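Local coordinates for protein AxyAgu115A (Amphibacillus xylanus NBRC 15112, PDB 6NPS) that probably removes glucuronic acid side groups from glucuronoxylan-type hemicelluloses, as an alpha-glucuronidase of glycoside hydrolase family 115, at residues F22-E27 with G31-A36; L636-G641 with D648-P653; T807-L810 with L814-F817. The protein carries 3 engineered substitutions. All coordinates share one frame; numbering follows the deposited sequence.

Interaction 1: F22-E27 with G31-A36; sequences FYQEEE and GVRKIA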
loop_
_atom_site.group_PDB
_atom_site.type_symbol
_atom_site.label_atom_id
_atom_site.label_comp_id
_atom_site.label_asym_id
_atom_site.label_seq_id
_atom_site.Cartn_x
_atom_site.Cartn_y
_atom_site.Cartn_z
ATOM N N PHE A 22 -25.664 -47.673 45.805
ATOM C CA PHE A 22 -24.793 -48.434 44.913
ATOM C C PHE A 22 -24.253 -49.650 45.641
ATOM O O PHE A 22 -23.941 -49.590 46.835
ATOM C CB PHE A 22 -23.604 -47.608 44.415
ATOM C CG PHE A 22 -23.953 -46.644 43.320
ATOM C CD1 PHE A 22 -24.595 -45.466 43.612
ATOM C CD2 PHE A 22 -23.638 -46.923 41.993
ATOM C CE1 PHE A 22 -24.906 -44.558 42.620
ATOM C CE2 PHE A 22 -23.958 -46.012 40.979
ATOM C CZ PHE A 22 -24.618 -44.841 41.301
ATOM N N TYR A 23 -24.129 -50.745 44.907
ATOM C CA TYR A 23 -23.565 -51.977 45.426
ATOM C C TYR A 23 -22.141 -52.102 44.908
ATOM O O TYR A 23 -21.873 -51.780 43.747
ATOM C CB TYR A 23 -24.406 -53.164 44.985
ATOM C CG TYR A 23 -23.848 -54.502 45.446
ATOM C CD1 TYR A 23 -23.662 -54.770 46.793
ATOM C CD2 TYR A 23 -23.492 -55.476 44.524
ATOM C CE1 TYR A 23 -23.141 -55.995 47.229
ATOM C CE2 TYR A 23 -22.979 -56.729 44.954
ATOM C CZ TYR A 23 -22.803 -56.966 46.299
ATOM O OH TYR A 23 -22.297 -58.183 46.698
ATOM N N GLN A 24 -21.219 -52.539 45.763
ATOM C CA GLN A 24 -19.810 -52.581 45.396
ATOM C C GLN A 24 -19.282 -54.006 45.543
ATOM O O GLN A 24 -19.524 -54.661 46.569
ATOM C CB GLN A 24 -19.008 -51.624 46.282
ATOM C CG GLN A 24 -17.770 -51.039 45.640
ATOM C CD GLN A 24 -17.213 -49.862 46.439
ATOM O OE1 GLN A 24 -16.557 -50.059 47.467
ATOM N NE2 GLN A 24 -17.488 -48.638 45.980
ATOM N N GLU A 25 -18.574 -54.497 44.528
ATOM C CA GLU A 25 -18.024 -55.846 44.586
ATOM C C GLU A 25 -16.504 -55.790 44.646
ATOM O O GLU A 25 -15.868 -55.013 43.925
ATOM C CB GLU A 25 -18.460 -56.695 43.382
ATOM C CG GLU A 25 -19.923 -57.108 43.399
ATOM C CD GLU A 25 -20.307 -57.986 42.198
ATOM O OE1 GLU A 25 -20.722 -59.155 42.409
ATOM O OE2 GLU A 25 -20.201 -57.494 41.047
ATOM N N GLU A 26 -15.942 -56.618 45.526
ATOM C CA GLU A 26 -14.503 -56.859 45.555
ATOM C C GLU A 26 -13.931 -57.248 44.191
ATOM O O GLU A 26 -12.817 -56.834 43.857
ATOM C CB GLU A 26 -14.220 -57.973 46.577
ATOM C CG GLU A 26 -12.903 -57.843 47.283
ATOM C CD GLU A 26 -11.780 -58.638 46.622
ATOM O OE1 GLU A 26 -10.662 -58.605 47.172
ATOM O OE2 GLU A 26 -11.996 -59.276 45.562
ATOM N N GLU A 27 -14.682 -58.004 43.387
ATOM C CA GLU A 27 -14.191 -58.508 42.114
ATOM C C GLU A 27 -14.194 -57.458 41.015
ATOM O O GLU A 27 -13.631 -57.712 39.944
ATOM C CB GLU A 27 -15.030 -59.706 41.664
ATOM C CG GLU A 27 -15.013 -60.869 42.629
ATOM C CD GLU A 27 -16.051 -60.741 43.746
ATOM O OE1 GLU A 27 -16.913 -59.832 43.680
ATOM O OE2 GLU A 27 -16.010 -61.560 44.694
ATOM N N GLY A 31 -10.686 -49.555 37.854
ATOM C CA GLY A 31 -11.089 -48.407 37.062
ATOM C C GLY A 31 -12.601 -48.234 37.001
ATOM O O GLY A 31 -13.099 -47.111 36.952
ATOM N N VAL A 32 -13.346 -49.346 36.963
ATOM C CA VAL A 32 -14.805 -49.285 36.949
ATOM C C VAL A 32 -15.326 -48.730 38.270
ATOM O O VAL A 32 -16.200 -47.859 38.287
ATOM C CB VAL A 32 -15.378 -50.676 36.635
ATOM C CG1 VAL A 32 -16.897 -50.693 36.854
ATOM C CG2 VAL A 32 -15.008 -51.071 35.210
ATOM N N ARG A 33 -14.760 -49.176 39.389
ATOM C CA ARG A 33 -15.136 -48.620 40.685
ATOM C C ARG A 33 -14.873 -47.116 40.745
ATOM O O ARG A 33 -15.711 -46.358 41.251
ATOM C CB ARG A 33 -14.380 -49.347 41.797
ATOM C CG ARG A 33 -15.225 -49.679 43.025
ATOM C CD ARG A 33 -14.766 -50.975 43.682
ATOM N NE ARG A 33 -13.310 -51.016 43.783
ATOM C CZ ARG A 33 -12.563 -52.100 43.567
ATOM N NH1 ARG A 33 -13.137 -53.251 43.233
ATOM N NH2 ARG A 33 -11.240 -52.026 43.674
ATOM N N LYS A 34 -13.730 -46.655 40.197
ATOM C CA LYS A 34 -13.444 -45.212 40.169
ATOM C C LYS A 34 -14.456 -44.435 39.325
ATOM O O LYS A 34 -14.794 -43.286 39.656
ATOM C CB LYS A 34 -12.032 -44.952 39.639
ATOM C CG LYS A 34 -10.945 -45.550 40.500
ATOM C CD LYS A 34 -9.585 -45.348 39.860
ATOM C CE LYS A 34 -8.947 -44.048 40.329
ATOM N NZ LYS A 34 -7.612 -44.311 40.953
ATOM N N ILE A 35 -14.882 -44.991 38.187
ATOM C CA ILE A 35 -15.909 -44.315 37.386
ATOM C C ILE A 35 -17.240 -44.302 38.152
ATOM O O ILE A 35 -17.960 -43.299 38.167
ATOM C CB ILE A 35 -16.030 -45.010 36.015
ATOM C CG1 ILE A 35 -14.730 -44.860 35.201
ATOM C CG2 ILE A 35 -17.258 -44.526 35.247
ATOM C CD1 ILE A 35 -14.441 -43.436 34.807
ATOM N N ALA A 36 -17.571 -45.419 38.826
ATOM C CA ALA A 36 -18.785 -45.487 39.644
ATOM C C ALA A 36 -18.807 -44.391 40.713
ATOM O O ALA A 36 -19.856 -43.763 40.946
ATOM C CB ALA A 36 -18.901 -46.873 40.286
#
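Gln-24 and Arg-33 make the close part of this contact, and they do so with their carbon chains. CG of Gln-24 lies 3.6 Å from CD of Arg-33, and the amide carbon CD of Gln-24 is 3.9 Å from that same CD. The two side chains cross at about a right angle, and their amide and guanidinium planes are turned 55° apart, so the flat ends do not stack. Gln-24 gets there by swinging CG opposite its backbone N (chi1 -151°) and running extended beyond it, while Arg-33 leaves the helix toward the loop and bends twice on the way. On the buried side Phe-22 and Ala-36 pack on strand 64-69, against Val-65 and Tyr-67 respectively.

The guanidinium end is held more loosely. NH1 of Arg-33 gives a weak, bent hydrogen bond to O of Glu-25 at 3.3 Å, with that oxygen near the guanidinium plane. Exposed, poorly ordered Glu-26 marks the solvent side. The Glu-25 carboxylate leads off elsewhere, bonded to Ser-73 OG and Leu-75 N at the start of helix 74-81. The contact joins the chain leaving strand 20-23 to the first turns of helix 30-47, within a beta-alpha-beta unit completed by the parallel strand 53-54.

Interaction 2: L636-G641 with D648-P653; sequences LSEHIG and DENKNP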
loop_
_atom_site.group_PDB
_atom_site.type_symbol
_atom_site.label_atom_id
_atom_site.label_comp_id
_atom_site.label_asym_id
_atom_site.label_seq_id
_atom_site.Cartn_x
_atom_site.Cartn_y
_atom_site.Cartn_z
ATOM N N LEU A 636 -3.968 -17.735 25.949
ATOM C CA LEU A 636 -2.699 -17.011 25.901
ATOM C C LEU A 636 -2.047 -16.903 24.517
ATOM O O LEU A 636 -1.183 -16.031 24.336
ATOM C CB LEU A 636 -1.692 -17.685 26.833
ATOM C CG LEU A 636 -1.568 -17.102 28.233
ATOM C CD1 LEU A 636 -0.428 -17.791 29.023
ATOM C CD2 LEU A 636 -1.380 -15.602 28.126
ATOM N N SER A 637 -2.391 -17.764 23.556
ATOM C CA SER A 637 -1.693 -17.771 22.274
ATOM C C SER A 637 -1.868 -16.438 21.557
ATOM O O SER A 637 -2.991 -15.931 21.457
ATOM C CB SER A 637 -2.238 -18.888 21.370
ATOM O OG SER A 637 -2.596 -20.021 22.121
ATOM N N GLU A 638 -0.757 -15.881 21.069
ATOM C CA GLU A 638 -0.800 -14.784 20.103
ATOM C C GLU A 638 -1.665 -15.204 18.941
ATOM O O GLU A 638 -1.530 -16.317 18.428
ATOM C CB GLU A 638 0.598 -14.437 19.580
ATOM C CG GLU A 638 1.482 -13.716 20.569
ATOM C CD GLU A 638 0.881 -12.395 21.003
ATOM O OE1 GLU A 638 0.439 -11.625 20.124
ATOM O OE2 GLU A 638 0.835 -12.140 22.225
ATOM N N HIS A 639 -2.565 -14.302 18.511
ATOM C CA HIS A 639 -3.533 -14.692 17.499
ATOM C C HIS A 639 -3.892 -13.579 16.513
ATOM O O HIS A 639 -4.789 -13.780 15.679
ATOM C CB HIS A 639 -4.792 -15.212 18.186
ATOM C CG HIS A 639 -5.359 -14.264 19.185
ATOM N ND1 HIS A 639 -4.897 -14.176 20.480
ATOM C CD2 HIS A 639 -6.345 -13.332 19.070
ATOM C CE1 HIS A 639 -5.573 -13.238 21.122
ATOM N NE2 HIS A 639 -6.463 -12.720 20.293
ATOM N N ILE A 640 -3.222 -12.429 16.552
ATOM C CA ILE A 640 -3.610 -11.275 15.742
ATOM C C ILE A 640 -2.552 -11.014 14.686
ATOM O O ILE A 640 -1.374 -10.834 15.018
ATOM C CB ILE A 640 -3.858 -10.035 16.617
ATOM C CG1 ILE A 640 -5.164 -10.234 17.426
ATOM C CG2 ILE A 640 -4.036 -8.738 15.697
ATOM C CD1 ILE A 640 -5.332 -9.199 18.566
ATOM N N GLY A 641 -2.979 -10.943 13.418
ATOM C CA GLY A 641 -2.137 -10.367 12.363
ATOM C C GLY A 641 -0.863 -11.135 12.059
ATOM O O GLY A 641 0.193 -10.522 11.866
ATOM N N ASP A 648 5.819 -15.166 15.136
ATOM C CA ASP A 648 6.948 -14.255 15.037
ATOM C C ASP A 648 6.592 -13.043 14.181
ATOM O O ASP A 648 6.082 -13.186 13.070
ATOM C CB ASP A 648 8.160 -14.952 14.436
ATOM C CG ASP A 648 8.634 -16.103 15.301
ATOM O OD1 ASP A 648 8.298 -16.112 16.507
ATOM O OD2 ASP A 648 9.320 -16.996 14.774
ATOM N N GLU A 649 6.903 -11.854 14.696
ATOM C CA GLU A 649 6.739 -10.595 13.963
ATOM C C GLU A 649 5.278 -10.302 13.632
ATOM O O GLU A 649 4.990 -9.528 12.709
ATOM C CB GLU A 649 7.598 -10.575 12.700
ATOM C CG GLU A 649 9.090 -10.601 13.090
ATOM C CD GLU A 649 10.070 -10.725 11.930
ATOM O OE1 GLU A 649 9.807 -11.499 10.986
ATOM O OE2 GLU A 649 11.138 -10.072 11.994
ATOM N N ASN A 650 4.332 -10.852 14.394
ATOM C CA ASN A 650 2.951 -10.551 14.031
ATOM C C ASN A 650 2.657 -9.097 14.356
ATOM O O ASN A 650 3.395 -8.438 15.114
ATOM C CB ASN A 650 1.955 -11.474 14.741
ATOM C CG ASN A 650 1.905 -11.232 16.253
ATOM O OD1 ASN A 650 2.932 -11.118 16.892
ATOM N ND2 ASN A 650 0.698 -11.193 16.823
ATOM N N LYS A 651 1.610 -8.569 13.720
ATOM C CA LYS A 651 1.411 -7.124 13.792
ATOM C C LYS A 651 -0.060 -6.768 13.937
ATOM O O LYS A 651 -0.944 -7.381 13.323
ATOM C CB LYS A 651 1.995 -6.418 12.562
ATOM C CG LYS A 651 3.536 -6.458 12.546
ATOM C CD LYS A 651 4.097 -5.927 11.240
ATOM C CE LYS A 651 5.637 -6.070 11.227
ATOM N NZ LYS A 651 6.087 -7.491 11.105
ATOM N N ASN A 652 -0.298 -5.736 14.740
ATOM C CA ASN A 652 -1.637 -5.206 14.952
ATOM C C ASN A 652 -2.130 -4.415 13.730
ATOM O O ASN A 652 -1.337 -4.045 12.850
ATOM C CB ASN A 652 -1.617 -4.315 16.194
ATOM C CG ASN A 652 -1.743 -5.114 17.466
ATOM O OD1 ASN A 652 -2.314 -6.198 17.452
ATOM N ND2 ASN A 652 -1.211 -4.594 18.564
ATOM N N PRO A 653 -3.435 -4.133 13.659
ATOM C CA PRO A 653 -3.943 -3.223 12.608
ATOM C C PRO A 653 -3.240 -1.883 12.676
ATOM O O PRO A 653 -2.955 -1.365 13.760
ATOM C CB PRO A 653 -5.433 -3.065 12.949
ATOM C CG PRO A 653 -5.756 -4.235 13.833
ATOM C CD PRO A 653 -4.506 -4.630 14.552
HETATM O O HOH W 1 -0.193 -8.409 16.952
#
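Asn-650 reaches across to both Ile-640 and Glu-638 through its amide nitrogen. ND2 bonds O of Ile-640 at 2.8 Å, in the carbonyl plane and close to its own amide plane, and gives a weak bond to OE1 of Glu-638 at 3.3 Å. With CG lodged between its backbone N and carbonyl carbon, chi1 (68°) puts ND2 of Asn-650 at O of Ile-640, while CB lies 3.5 Å from O of Gly-641. At Lys-651 the backbone takes over: N bonds O of Gly-641 at 3.0 Å, the donor lying above the carbonyl plane. O of Lys-651 meets CA of Gly-641 at 3.4 Å in a nearly straight CH...O contact. Asn-652 OD1 then sits 3.5 Å from CG2 of Ile-640. A water links that oxygen with O of Ile-640, weakly on the Ile-640 side, while Asn-652 ND2 bonds Leu-659 O of the second subunit. Pro-653 closes the contact loosely, CD 4.3 Å from CG2 of Ile-640. Both segments belong to the single irregular connection between helix 601-629 and strand 655-657; Ile-640 and Pro-653 both rest on Trp-585 of helix 564-596, with Leu-613 and Val-609 of helix 601-629 alongside.

Interaction 3: T807-L810 with L814-F817; sequences TENL and LNRF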
loop_
_atom_site.group_PDB
_atom_site.type_symbol
_atom_site.label_atom_id
_atom_site.label_comp_id
_atom_site.label_asym_id
_atom_site.label_seq_id
_atom_site.Cartn_x
_atom_site.Cartn_y
_atom_site.Cartn_z
ATOM N N THR A 807 -28.976 -41.440 -11.080
ATOM C CA THR A 807 -28.933 -42.745 -11.727
ATOM C C THR A 807 -29.146 -43.800 -10.649
ATOM O O THR A 807 -28.982 -43.535 -9.451
ATOM C CB THR A 807 -27.595 -42.989 -12.512
ATOM O OG1 THR A 807 -26.473 -42.975 -11.626
ATOM C CG2 THR A 807 -27.375 -41.915 -13.604
ATOM N N GLU A 808 -29.512 -45.003 -11.074
ATOM C CA GLU A 808 -29.929 -46.043 -10.142
ATOM C C GLU A 808 -28.949 -47.210 -10.121
ATOM O O GLU A 808 -28.402 -47.599 -11.155
ATOM C CB GLU A 808 -31.340 -46.555 -10.488
ATOM C CG GLU A 808 -31.982 -47.343 -9.354
ATOM C CD GLU A 808 -33.431 -47.715 -9.636
ATOM O OE1 GLU A 808 -34.176 -46.874 -10.191
ATOM O OE2 GLU A 808 -33.813 -48.860 -9.304
ATOM N N ASN A 809 -28.737 -47.768 -8.935
ATOM C CA ASN A 809 -27.901 -48.941 -8.766
ATOM C C ASN A 809 -28.762 -50.195 -8.637
ATOM O O ASN A 809 -29.990 -50.134 -8.676
ATOM C CB ASN A 809 -26.994 -48.756 -7.557
ATOM C CG ASN A 809 -26.171 -47.523 -7.680
ATOM O OD1 ASN A 809 -25.535 -47.317 -8.707
ATOM N ND2 ASN A 809 -26.205 -46.672 -6.675
ATOM N N LEU A 810 -28.096 -51.345 -8.464
ATOM C CA LEU A 810 -28.799 -52.626 -8.476
ATOM C C LEU A 810 -29.650 -52.782 -7.224
ATOM O O LEU A 810 -30.831 -53.148 -7.307
ATOM C CB LEU A 810 -27.795 -53.778 -8.614
ATOM C CG LEU A 810 -28.309 -55.223 -8.558
ATOM C CD1 LEU A 810 -29.484 -55.463 -9.509
ATOM C CD2 LEU A 810 -27.204 -56.233 -8.833
ATOM N N LEU A 814 -29.701 -44.726 -5.268
ATOM C CA LEU A 814 -29.536 -43.752 -6.333
ATOM C C LEU A 814 -28.198 -43.045 -6.194
ATOM O O LEU A 814 -27.701 -42.844 -5.086
ATOM C CB LEU A 814 -30.665 -42.700 -6.340
ATOM C CG LEU A 814 -32.087 -43.254 -6.506
ATOM C CD1 LEU A 814 -33.110 -42.181 -6.145
ATOM C CD2 LEU A 814 -32.318 -43.786 -7.926
ATOM N N ASN A 815 -27.628 -42.665 -7.335
ATOM C CA ASN A 815 -26.486 -41.757 -7.382
ATOM C C ASN A 815 -27.005 -40.382 -7.775
ATOM O O ASN A 815 -27.598 -40.217 -8.847
ATOM C CB ASN A 815 -25.410 -42.236 -8.361
ATOM C CG ASN A 815 -25.134 -43.733 -8.248
ATOM O OD1 ASN A 815 -24.716 -44.232 -7.204
ATOM N ND2 ASN A 815 -25.401 -44.459 -9.329
ATOM N N ARG A 816 -26.758 -39.390 -6.930
ATOM C CA ARG A 816 -27.415 -38.107 -7.120
ATOM C C ARG A 816 -26.594 -37.010 -6.474
ATOM O O ARG A 816 -25.882 -37.249 -5.498
ATOM C CB ARG A 816 -28.823 -38.121 -6.511
ATOM C CG ARG A 816 -28.829 -38.126 -4.976
ATOM C CD ARG A 816 -28.419 -39.510 -4.372
ATOM N NE ARG A 816 -28.423 -39.459 -2.910
ATOM C CZ ARG A 816 -27.938 -40.399 -2.113
ATOM N NH1 ARG A 816 -27.373 -41.483 -2.619
ATOM N NH2 ARG A 816 -28.000 -40.238 -0.792
ATOM N N PHE A 817 -26.721 -35.798 -7.007
ATOM C CA PHE A 817 -26.259 -34.635 -6.269
ATOM C C PHE A 817 -27.170 -34.334 -5.087
ATOM O O PHE A 817 -28.390 -34.396 -5.187
ATOM C CB PHE A 817 -26.172 -33.413 -7.181
ATOM C CG PHE A 817 -24.907 -33.366 -7.992
ATOM C CD1 PHE A 817 -23.759 -32.861 -7.459
ATOM C CD2 PHE A 817 -24.900 -33.868 -9.307
ATOM C CE1 PHE A 817 -22.559 -32.843 -8.195
ATOM C CE2 PHE A 817 -23.766 -33.827 -10.046
ATOM C CZ PHE A 817 -22.575 -33.313 -9.495
#
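This contact is the turn end of a beta hairpin, strands 803-808 and 814-821 of the C-terminal domain, whose family belongs to the galactose-binding-like clan. Thr-807 and Asn-815 are its antiparallel hydrogen-bonded pair here: N of Thr-807 donates to O of Asn-815 at 2.9 Å, and N of Asn-815 returns a bond to O of Thr-807 at 2.7 Å. The next pair toward the turn, Glu-808 with Leu-814, is non-hydrogen-bonded. The side chains of this pair, both exposed, project to the other face of the sheet from Thr-807 and Asn-815, and CD2 of Leu-814 lies 3.8 Å from CG of Glu-808, an apolar touch along the glutamate stem.

The face carrying Thr-807 and Asn-815 is polar and more firmly knit. Asn-815 is buried, and Pro-834 and Tyr-839 pack on its side chain. With CG beside its backbone N and opposite the carbonyl carbon (chi1 -44°), its amide leans toward the other strand. ND2 of Asn-815 has two acceptors: OG1 of Thr-807, at 2.9 Å and almost exactly in the amide plane, and OD1 of Asn-809. The threonine hydroxyl also bonds the backbone O of Asp-844, tying the hairpin to a neighbouring loop.

Past the end of the strand, Asn-809 turns its amide back to meet that of Asn-815, and each gives and takes one bond. This reciprocal pair probably fixes the rotation of both amides; Thr-813 OG1 adds a second partner for Asn-809 ND2. The amides are not coplanar, their planes standing 57° apart. Asn-809 ND2 approaches OD1 of Asn-815 at 2.9 Å from above its carbonyl plane, 42° out of it.

From the N terminus the three contacts come in series; none nests in or crosses another. Interaction 1 closes the short connection from strand 20-23 into helix 30-47, within the N-terminal part of the chain. Interaction 2 closes a loop of irregular chain after the long helix 601-629, drawing it together where the second subunit docks; the other two contacts meet no other chain of the assembly. Interaction 3 closes the hairpin turn between strands 803-808 and 814-821 of the C-terminal domain. All three lie far apart, their centres about 49 to 52 Å from one another, and interactions 2 and 3 fall on opposite sides of the chain's centre.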